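Side-chain contacts in alpha-galactosidase (Lactobacillus brevis, PDB 3MI6), which probably cleaves terminal, non-reducing alpha-galactose units by hydrolysis from alpha-galactosides such as oligosaccharides, galactomannans and galactolipids: residues Ala78-Lys82 against Gly83-Gln87; Ile262-Asp265 against Gln266-Ser270; Gln466-Ser470 against Ala471-Tyr475. All blocks are in the same frame, centred on the assembly; numbering follows the deposited sequence.

Contact 1 (Ala78-Lys82 against Gly83-Gln87); sequences ASLGK and GDFRQ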
loop_
_atom_site.group_PDB
_atom_site.type_symbol
_atom_site.label_atom_id
_atom_site.label_comp_id
_atom_site.label_asym_id
_atom_site.label_seq_id
_atom_site.Cartn_x
_atom_site.Cartn_y
_atom_site.Cartn_z
ATOM N N ALA D 78 -2.309 29.442 19.580
ATOM C CA ALA D 78 -1.062 29.476 20.336
ATOM C C ALA D 78 0.037 30.412 19.808
ATOM O O ALA D 78 0.111 30.715 18.613
ATOM C CB ALA D 78 -0.510 28.059 20.497
ATOM N N SER D 79 0.915 30.834 20.709
ATOM C CA SER D 79 2.083 31.619 20.341
ATOM C C SER D 79 3.345 30.790 20.539
ATOM O O SER D 79 3.323 29.738 21.171
ATOM C CB SER D 79 2.178 32.841 21.240
ATOM O OG SER D 79 2.370 32.410 22.583
ATOM N N LEU D 80 4.452 31.289 20.017
ATOM C CA LEU D 80 5.737 30.641 20.183
ATOM C C LEU D 80 6.582 31.397 21.191
ATOM O O LEU D 80 6.711 32.622 21.108
ATOM C CB LEU D 80 6.475 30.613 18.850
ATOM C CG LEU D 80 7.963 30.279 18.979
ATOM C CD1 LEU D 80 8.155 28.784 19.183
ATOM C CD2 LEU D 80 8.727 30.751 17.760
ATOM N N GLY D 81 7.169 30.671 22.135
ATOM C CA GLY D 81 8.087 31.269 23.090
ATOM C C GLY D 81 7.829 30.868 24.527
ATOM O O GLY D 81 8.650 31.101 25.417
ATOM N N LYS D 82 6.691 30.230 24.745
ATOM C CA LYS D 82 6.229 29.963 26.083
ATOM C C LYS D 82 6.262 28.487 26.453
ATOM O O LYS D 82 5.614 28.079 27.409
ATOM C CB LYS D 82 4.821 30.523 26.231
ATOM C CG LYS D 82 4.748 32.039 26.105
ATOM C CD LYS D 82 4.526 32.710 27.468
ATOM C CE LYS D 82 5.791 32.731 28.308
ATOM N NZ LYS D 82 5.560 33.317 29.646
ATOM N N GLY D 83 7.024 27.686 25.713
ATOM C CA GLY D 83 7.141 26.262 26.014
ATOM C C GLY D 83 6.564 25.366 24.930
ATOM O O GLY D 83 6.836 24.172 24.865
ATOM N N ASP D 84 5.748 25.961 24.076
ATOM C CA ASP D 84 5.252 25.289 22.894
ATOM C C ASP D 84 6.219 25.547 21.760
ATOM O O ASP D 84 6.576 26.701 21.481
ATOM C CB ASP D 84 3.876 25.831 22.513
ATOM C CG ASP D 84 3.107 24.882 21.626
ATOM O OD1 ASP D 84 3.705 23.874 21.189
ATOM O OD2 ASP D 84 1.908 25.131 21.373
ATOM N N PHE D 85 6.649 24.478 21.101
ATOM C CA PHE D 85 7.577 24.620 19.985
ATOM C C PHE D 85 6.964 24.270 18.624
ATOM O O PHE D 85 7.618 24.375 17.590
ATOM C CB PHE D 85 8.869 23.859 20.260
ATOM C CG PHE D 85 9.691 24.469 21.350
ATOM C CD1 PHE D 85 10.433 25.628 21.111
ATOM C CD2 PHE D 85 9.707 23.911 22.624
ATOM C CE1 PHE D 85 11.192 26.213 22.114
ATOM C CE2 PHE D 85 10.471 24.493 23.639
ATOM C CZ PHE D 85 11.213 25.647 23.378
ATOM N N ARG D 86 5.694 23.886 18.633
ATOM C CA ARG D 86 4.960 23.714 17.398
ATOM C C ARG D 86 4.792 25.055 16.710
ATOM O O ARG D 86 5.189 26.084 17.242
ATOM C CB ARG D 86 3.609 23.090 17.681
ATOM C CG ARG D 86 3.725 21.674 18.125
ATOM C CD ARG D 86 2.391 21.168 18.598
ATOM N NE ARG D 86 2.112 21.625 19.948
ATOM C CZ ARG D 86 1.002 21.348 20.619
ATOM N NH1 ARG D 86 0.044 20.611 20.065
ATOM N NH2 ARG D 86 0.851 21.815 21.853
ATOM N N GLN D 87 4.223 25.042 15.516
ATOM C CA GLN D 87 4.023 26.277 14.786
ATOM C C GLN D 87 2.966 27.095 15.495
ATOM O O GLN D 87 2.043 26.538 16.054
ATOM C CB GLN D 87 3.628 25.989 13.338
ATOM C CG GLN D 87 4.814 25.597 12.467
ATOM C CD GLN D 87 5.932 26.656 12.460
ATOM O OE1 GLN D 87 5.861 27.666 11.738
ATOM N NE2 GLN D 87 6.972 26.420 13.261
#

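Contact 2 (Ile262-Asp265 against Gln266-Ser270); sequences IEVD and QYSTS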
loop_
_atom_site.group_PDB
_atom_site.type_symbol
_atom_site.label_atom_id
_atom_site.label_comp_id
_atom_site.label_asym_id
_atom_site.label_seq_id
_atom_site.Cartn_x
_atom_site.Cartn_y
_atom_site.Cartn_z
ATOM N N ILE D 262 -0.379 21.418 8.356
ATOM C CA ILE D 262 -0.672 20.378 9.317
ATOM C C ILE D 262 0.617 19.821 9.861
ATOM O O ILE D 262 1.445 19.301 9.110
ATOM C CB ILE D 262 -1.392 19.245 8.671
ATOM C CG1 ILE D 262 -2.665 19.757 8.071
ATOM C CG2 ILE D 262 -1.744 18.221 9.694
ATOM C CD1 ILE D 262 -3.806 18.834 8.382
ATOM N N GLU D 263 0.769 19.913 11.174
ATOM C CA GLU D 263 1.986 19.489 11.840
ATOM C C GLU D 263 1.640 18.381 12.813
ATOM O O GLU D 263 0.694 18.489 13.587
ATOM C CB GLU D 263 2.634 20.672 12.570
ATOM C CG GLU D 263 4.033 20.405 13.100
ATOM C CD GLU D 263 4.598 21.611 13.841
ATOM O OE1 GLU D 263 3.776 22.497 14.198
ATOM O OE2 GLU D 263 5.843 21.673 14.060
ATOM N N VAL D 264 2.408 17.308 12.741
ATOM C CA VAL D 264 2.274 16.177 13.644
ATOM C C VAL D 264 3.467 16.259 14.572
ATOM O O VAL D 264 4.606 16.185 14.125
ATOM C CB VAL D 264 2.294 14.847 12.865
ATOM C CG1 VAL D 264 2.186 13.671 13.802
ATOM C CG2 VAL D 264 1.156 14.828 11.822
ATOM N N ASP D 265 3.206 16.429 15.862
ATOM C CA ASP D 265 4.280 16.676 16.811
ATOM C C ASP D 265 4.832 15.388 17.389
ATOM O O ASP D 265 4.435 14.287 16.996
ATOM C CB ASP D 265 3.818 17.591 17.948
ATOM C CG ASP D 265 2.893 16.887 18.931
ATOM O OD1 ASP D 265 2.211 15.937 18.513
ATOM O OD2 ASP D 265 2.828 17.284 20.117
ATOM N N GLN D 266 5.745 15.548 18.340
ATOM C CA GLN D 266 6.430 14.423 18.968
ATOM C C GLN D 266 5.488 13.413 19.615
ATOM O O GLN D 266 5.840 12.255 19.744
ATOM C CB GLN D 266 7.403 14.948 20.013
ATOM C CG GLN D 266 6.753 15.975 20.927
ATOM C CD GLN D 266 7.707 16.548 21.944
ATOM O OE1 GLN D 266 8.637 15.872 22.405
ATOM N NE2 GLN D 266 7.484 17.811 22.306
ATOM N N TYR D 267 4.300 13.856 20.026
ATOM C CA TYR D 267 3.317 12.982 20.678
ATOM C C TYR D 267 2.157 12.625 19.742
ATOM O O TYR D 267 1.063 12.266 20.188
ATOM C CB TYR D 267 2.804 13.593 21.998
ATOM C CG TYR D 267 3.920 13.941 22.957
ATOM C CD1 TYR D 267 4.557 12.949 23.701
ATOM C CD2 TYR D 267 4.348 15.255 23.119
ATOM C CE1 TYR D 267 5.584 13.253 24.576
ATOM C CE2 TYR D 267 5.380 15.563 23.994
ATOM C CZ TYR D 267 5.988 14.554 24.717
ATOM O OH TYR D 267 7.017 14.843 25.570
ATOM N N SER D 268 2.416 12.720 18.442
ATOM C CA SER D 268 1.461 12.303 17.415
ATOM C C SER D 268 0.120 13.010 17.513
ATOM O O SER D 268 -0.926 12.401 17.266
ATOM C CB SER D 268 1.276 10.773 17.399
ATOM O OG SER D 268 1.611 10.243 16.116
ATOM N N THR D 269 0.161 14.288 17.896
ATOM C CA THR D 269 -0.990 15.176 17.746
ATOM C C THR D 269 -0.859 16.042 16.494
ATOM O O THR D 269 0.228 16.186 15.920
ATOM C CB THR D 269 -1.184 16.098 18.949
ATOM O OG1 THR D 269 -0.303 17.232 18.849
ATOM C CG2 THR D 269 -0.945 15.329 20.224
ATOM N N SER D 270 -1.980 16.625 16.089
ATOM C CA SER D 270 -2.039 17.375 14.858
ATOM C C SER D 270 -2.482 18.807 15.067
ATOM O O SER D 270 -3.534 19.052 15.638
ATOM C CB SER D 270 -3.019 16.706 13.910
ATOM O OG SER D 270 -2.622 15.373 13.660
HETATM O O HOH W 1 0.905 17.591 21.992
#

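Contact 3 (Gln466-Ser470 against Ala471-Tyr475); sequences QMIES and ANLDY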
loop_
_atom_site.group_PDB
_atom_site.type_symbol
_atom_site.label_atom_id
_atom_site.label_comp_id
_atom_site.label_asym_id
_atom_site.label_seq_id
_atom_site.Cartn_x
_atom_site.Cartn_y
_atom_site.Cartn_z
ATOM N N GLN D 466 -19.047 53.250 -15.987
ATOM C CA GLN D 466 -19.382 53.998 -17.186
ATOM C C GLN D 466 -19.741 53.046 -18.311
ATOM O O GLN D 466 -20.554 53.374 -19.174
ATOM C CB GLN D 466 -18.231 54.909 -17.610
ATOM C CG GLN D 466 -18.026 56.090 -16.684
ATOM C CD GLN D 466 -16.999 57.074 -17.202
ATOM O OE1 GLN D 466 -16.247 56.779 -18.139
ATOM N NE2 GLN D 466 -16.957 58.253 -16.590
HETATM N N MSE D 467 -19.139 51.859 -18.283
HETATM C CA MSE D 467 -19.353 50.857 -19.319
HETATM C C MSE D 467 -20.614 50.020 -19.071
HETATM O O MSE D 467 -21.292 49.592 -20.013
HETATM C CB MSE D 467 -18.129 49.957 -19.437
HETATM C CG MSE D 467 -18.102 49.129 -20.714
HETATM SE SE MSE D 467 -17.972 50.190 -22.361
HETATM C CE MSE D 467 -16.530 51.389 -21.807
ATOM N N ILE D 468 -20.918 49.798 -17.793
ATOM C CA ILE D 468 -22.124 49.092 -17.385
ATOM C C ILE D 468 -23.354 49.932 -17.674
ATOM O O ILE D 468 -24.375 49.400 -18.111
ATOM C CB ILE D 468 -22.102 48.770 -15.890
ATOM C CG1 ILE D 468 -21.021 47.737 -15.578
ATOM C CG2 ILE D 468 -23.444 48.260 -15.435
ATOM C CD1 ILE D 468 -20.752 47.582 -14.092
ATOM N N GLU D 469 -23.255 51.241 -17.432
ATOM C CA GLU D 469 -24.356 52.172 -17.713
ATOM C C GLU D 469 -24.518 52.412 -19.211
ATOM O O GLU D 469 -25.625 52.417 -19.742
ATOM C CB GLU D 469 -24.152 53.510 -16.993
ATOM C CG GLU D 469 -24.404 53.480 -15.479
ATOM C CD GLU D 469 -24.655 54.867 -14.893
ATOM O OE1 GLU D 469 -24.644 55.857 -15.665
ATOM O OE2 GLU D 469 -24.871 54.966 -13.664
ATOM N N SER D 470 -23.393 52.603 -19.881
ATOM C CA SER D 470 -23.383 52.911 -21.296
ATOM C C SER D 470 -23.923 51.745 -22.120
ATOM O O SER D 470 -24.743 51.933 -23.022
ATOM C CB SER D 470 -21.959 53.288 -21.723
ATOM O OG SER D 470 -21.826 53.382 -23.128
ATOM N N ALA D 471 -23.482 50.536 -21.790
ATOM C CA ALA D 471 -23.821 49.359 -22.585
ATOM C C ALA D 471 -24.848 48.414 -21.920
ATOM O O ALA D 471 -25.142 47.320 -22.434
ATOM C CB ALA D 471 -22.551 48.613 -22.963
ATOM N N ASN D 472 -25.389 48.850 -20.783
ATOM C CA ASN D 472 -26.401 48.094 -20.032
ATOM C C ASN D 472 -26.036 46.630 -19.822
ATOM O O ASN D 472 -26.796 45.720 -20.150
ATOM C CB ASN D 472 -27.776 48.230 -20.691
ATOM C CG ASN D 472 -28.160 49.678 -20.919
ATOM O OD1 ASN D 472 -28.599 50.382 -19.992
ATOM N ND2 ASN D 472 -27.975 50.141 -22.153
ATOM N N LEU D 473 -24.862 46.420 -19.253
ATOM C CA LEU D 473 -24.324 45.089 -19.090
ATOM C C LEU D 473 -25.147 44.212 -18.153
ATOM O O LEU D 473 -25.650 44.660 -17.129
ATOM C CB LEU D 473 -22.895 45.188 -18.589
ATOM C CG LEU D 473 -21.960 45.909 -19.550
ATOM C CD1 LEU D 473 -20.575 45.972 -18.947
ATOM C CD2 LEU D 473 -21.938 45.220 -20.900
ATOM N N ASP D 474 -25.278 42.948 -18.508
ATOM C CA ASP D 474 -25.976 42.019 -17.650
ATOM C C ASP D 474 -24.966 41.204 -16.875
ATOM O O ASP D 474 -25.314 40.540 -15.893
ATOM C CB ASP D 474 -26.846 41.092 -18.486
ATOM C CG ASP D 474 -27.991 41.812 -19.127
ATOM O OD1 ASP D 474 -28.925 42.192 -18.387
ATOM O OD2 ASP D 474 -27.949 41.998 -20.362
ATOM N N TYR D 475 -23.710 41.286 -17.303
ATOM C CA TYR D 475 -22.705 40.293 -16.935
ATOM C C TYR D 475 -21.319 40.790 -17.303
ATOM O O TYR D 475 -21.137 41.446 -18.324
ATOM C CB TYR D 475 -23.027 38.998 -17.686
ATOM C CG TYR D 475 -21.988 37.893 -17.711
ATOM C CD1 TYR D 475 -20.938 37.921 -18.605
ATOM C CD2 TYR D 475 -22.120 36.772 -16.904
ATOM C CE1 TYR D 475 -20.013 36.887 -18.656
ATOM C CE2 TYR D 475 -21.204 35.730 -16.950
ATOM C CZ TYR D 475 -20.151 35.790 -17.829
ATOM O OH TYR D 475 -19.232 34.754 -17.874
#

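Contact 1 (Ala78-Lys82 against Gly83-Gln87)
Between L80 and D84 the backbone doubles back without regular structure, turning through G81 and G83, whose phi angles are both positive (133° and 115°) and would drive any CB against the carbonyl O of the preceding residue. The two arms of this turn meet through L80, whose CD1 lies 3.5 Å from D84 O. The same methyl reaches the F85 ring, at 4.3 Å from F85 CD1, in an apolar contact that meets the ring obliquely. On the other arm, D84 CG stands anti to the backbone N (chi1 -160°), which carries the carboxylate past A78; D84 OD2 lies 3.9 Å from A78 CB. D84 opens an Asx turn: its OD1 accepts from the backbone N of R86 at 3.2 Å, the donor standing well above the carboxylate plane. The same oxygen is gripped a second time by R86 NE at 3.0 Å, here through its syn lone pair and with the acceptor close to the guanidinium plane, so that a salt bridge reinforces the turn. D84 OD2 has its own charged partner in R271, on strand 270-274, and R86 NH2 is held by the backbone O of I73. An asparagine here would probably leave the guanidinium groups of R86 and R271 without the negative charge they share. The loop lies in the N-terminal domain, between strands 31-36 and 90-93, and its outer side faces a second subunit: L80 packs on E280 and F85 on A484 of that chain. K82 NZ forms a salt bridge with E102 and a hydrogen bond to the backbone O of T439 of the second subunit.

Contact 2 (Ile262-Asp265 against Gln266-Ser270)
D265 CG sits between its backbone N and carbonyl carbon (chi1 73°), and T269 OG1 takes the same place on its residue (chi1 81°), bringing carboxylate and hydroxyl together. The carboxylate is thereby swung across the turn, where D265 OD1 accepts from T269 N at 2.7 Å, the donor arriving nearly in line with the C-O bond. T269 OG1 lies 2.8 Å from the same oxygen. The backbone here is a beta hairpin joining strands 258-264 and 270-274. Its last pair, V264 with S270, is antiparallel and non-hydrogen-bonded, and beyond it D265 N donates to T269 O at 3.0 Å. A type I turn from D265 to S268 closes the end, with S268 N bonded to D265 O at 2.9 Å. S268 then takes a left-handed conformation with positive phi, a position commonly filled by glycine, and the two backbone bonds from D265 to S268 and T269 make this a type I turn with a G1 beta bulge. V264 CG1 packs at 3.9 Å against S268 CA. D265 OD2 also comes to the edge of the Y267 ring, 3.9 Å from Y267 CD2. The hairpin end also meets other chains: Y267 OH is hydrogen-bonded to N676 OD1 of a third subunit, and Q266 O accepts from R202 of a second subunit. A water donates to D265 OD2 at 2.7 Å and accepts only a weak bond from T269 OG1. With a backbone N-H on one oxygen and water on the other, the D265 carboxylate probably stays ionised, and its bond to T269 N ties the side chain to the bulged end of the turn.

Contact 3 (Gln466-Ser470 against Ala471-Tyr475)
L473 lays its CD1 methyl against I468, 3.8 Å from I468 CG1, the two side chains crossing at about a right angle. They meet where helix 454-471 ends and the chain heads into strand 475-478, one helix-to-strand connection of the beta/alpha barrel that carries the predicted active site. The reversal is made by N472, the first residue to leave the helix, with a positive phi of 48°; together with a 6→1 backbone bond and an apolar contact spanning the same two residues, it resembles a Schellman-type ending. L473 CG lies anti to its carbonyl carbon (chi1 -62°), which sends the isobutyl group back over the last helical turn instead of onward along the chain. There the same CD1 comes within 4.4 Å of CG of M467, a selenomethionine, and L473 CG rests 3.8 Å from M467 O. The backbone of that residue still holds the helix, since A471 N bonds to M467 O at 3.0 Å. Around the cluster, L473 packs on F409 of strand 408-413, M467 reaches L411 and F413 of that strand, and I468 touches Y519 and V522. W478, a predicted substrate-binding residue, lies at the other end of the strand that follows. The 6→1 bond runs from L473 N to I468 O at 3.2 Å, the donor lying in the carbonyl plane and on a lone pair of the oxygen.

In the fold
Contacts 1, 2 and 3 follow one another along the chain. Contacts 1 and 2 both belong to the N-terminal beta domain, with centres about 13 Å apart, and they touch: Q87 N probably bonds to E263 OE1, while the aliphatic part of R86 packs on D265. The loop 78-87 is thus held against the hairpin 262-270, next to strand 270-274. Contact 3 lies in the beta/alpha barrel on the opposite side of the chain's centre, its centre about 53 Å from that of contact 1 and 54 Å from contact 2's. The first two thus join a loop and a hairpin of the beta domain at subunit interfaces; the third leads into the strand carrying the predicted substrate-binding W478.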